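Local coordinates for AvrPib protein (Magnaporthe oryzae, PDB 5Z1V) that acts as an avirulence effector of the rice blast fungus, a small secreted MAX-type beta protein whose biochemical activity is not known, at residues V29-S34 and V46-D50. Where two conformers were deposited one is given. Residue numbers count along the deposited sequence, not the author numbering.
Sequences VPKGES and VSVSD
Val46 lies near the end of the extended strand 42-48, its t rotamer bringing CG1 to 4.0 Å from Val29 CG2, a buried beta-branched pair; its O receives a CA-H...O contact from Ser34 CA (3.3 Å). Ser47, in a non-hydrogen-bonded pair with Ser34 (CA-CA 4.0 Å), faces the other way: both serines are m, and their small hydroxyls meet, OG to OG 2.7 Å. Strands 33-39 and 42-48 form an antiparallel hairpin within one of the two three-stranded sheets of the MAX effector sandwich; Val29 ends a strand of the other, and a type II turn, Pro30-Glu33, links them, its corners Lys31 (phi/psi -53/136) and Gly32 (80/14), whose positive phi suits glycine. Val48 N donates to Glu33 O (2.9 Å, 165°), while Val48 O accepts a short, bent, weak bond from Gly32 N (2.6 Å). Inward, Val48 CG2 packs on Val29 CB (3.6 Å), and Val15 also touches this valine. Past Ser49, Asp50 O and Lys31 NZ share a water, 2.8 and 2.5 Å from its oxygen, the extended lysine passing with CD 3.6 Å from Asp50 O.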
# COMPACT_ATOMS: atom_id res chain seq x y z
N VAL A 29 0.61 5.78 -1.90
CA VAL A 29 0.03 5.54 -3.23
C VAL A 29 -1.13 6.51 -3.41
O VAL A 29 -1.90 6.73 -2.46
CB VAL A 29 -0.43 4.07 -3.39
CG1 VAL A 29 -1.10 3.81 -4.75
CG2 VAL A 29 0.73 3.11 -3.22
N PRO A 30 -1.30 7.13 -4.58
CA PRO A 30 -2.47 8.00 -4.77
C PRO A 30 -3.75 7.19 -4.88
O PRO A 30 -3.77 6.07 -5.40
CB PRO A 30 -2.17 8.74 -6.08
CG PRO A 30 -1.20 7.86 -6.79
CD PRO A 30 -0.39 7.16 -5.73
N LYS A 31 -4.84 7.79 -4.39
CA LYS A 31 -6.16 7.20 -4.55
C LYS A 31 -6.44 6.88 -6.01
O LYS A 31 -6.19 7.70 -6.90
CB LYS A 31 -7.24 8.15 -4.02
CG LYS A 31 -7.38 8.18 -2.52
CD LYS A 31 -8.57 9.04 -2.13
CE LYS A 31 -8.76 9.08 -0.62
NZ LYS A 31 -9.87 10.00 -0.25
N GLY A 32 -7.00 5.70 -6.24
CA GLY A 32 -7.36 5.29 -7.58
C GLY A 32 -6.22 4.78 -8.41
O GLY A 32 -6.38 4.64 -9.63
N GLU A 33 -5.07 4.48 -7.81
CA GLU A 33 -3.90 4.11 -8.60
C GLU A 33 -3.20 2.92 -7.95
O GLU A 33 -3.54 2.52 -6.83
CB GLU A 33 -2.92 5.28 -8.74
CG GLU A 33 -3.41 6.37 -9.70
CD GLU A 33 -2.38 7.47 -9.90
OE1 GLU A 33 -1.18 7.16 -9.91
OE2 GLU A 33 -2.77 8.65 -10.02
N SER A 34 -2.23 2.38 -8.69
CA SER A 34 -1.42 1.24 -8.25
C SER A 34 0.05 1.57 -8.45
O SER A 34 0.42 2.25 -9.42
CB SER A 34 -1.74 -0.04 -9.05
OG SER A 34 -3.12 -0.37 -8.97
N VAL A 46 0.79 -2.44 -4.94
CA VAL A 46 -0.11 -1.88 -3.94
C VAL A 46 -1.07 -0.93 -4.65
O VAL A 46 -0.64 -0.00 -5.34
CB VAL A 46 0.65 -1.12 -2.83
CG1 VAL A 46 -0.36 -0.45 -1.87
CG2 VAL A 46 1.58 -2.08 -2.09
N SER A 47 -2.37 -1.15 -4.47
CA SER A 47 -3.39 -0.34 -5.12
C SER A 47 -4.22 0.35 -4.06
O SER A 47 -4.50 -0.23 -3.01
CB SER A 47 -4.30 -1.22 -6.00
OG SER A 47 -3.54 -1.99 -6.91
N VAL A 48 -4.61 1.60 -4.31
CA VAL A 48 -5.56 2.31 -3.46
C VAL A 48 -6.79 2.63 -4.29
O VAL A 48 -6.67 3.22 -5.38
CB VAL A 48 -4.96 3.59 -2.86
CG1 VAL A 48 -5.99 4.26 -1.96
CG2 VAL A 48 -3.69 3.26 -2.06
N SER A 49 -7.95 2.18 -3.82
CA SER A 49 -9.20 2.41 -4.52
C SER A 49 -9.66 3.86 -4.34
O SER A 49 -9.12 4.61 -3.52
CB SER A 49 -10.28 1.45 -4.02
OG SER A 49 -9.89 0.10 -4.20
N ASP A 50 -10.69 4.23 -5.11
CA ASP A 50 -11.30 5.56 -4.98
C ASP A 50 -11.61 5.89 -3.52
O ASP A 50 -11.46 7.05 -3.10
CB ASP A 50 -12.60 5.63 -5.79
CG ASP A 50 -12.38 5.79 -7.28
OD1 ASP A 50 -13.39 6.03 -8.00
OD2 ASP A 50 -11.22 5.68 -7.74
O HOH W 1 -11.89 8.69 -0.91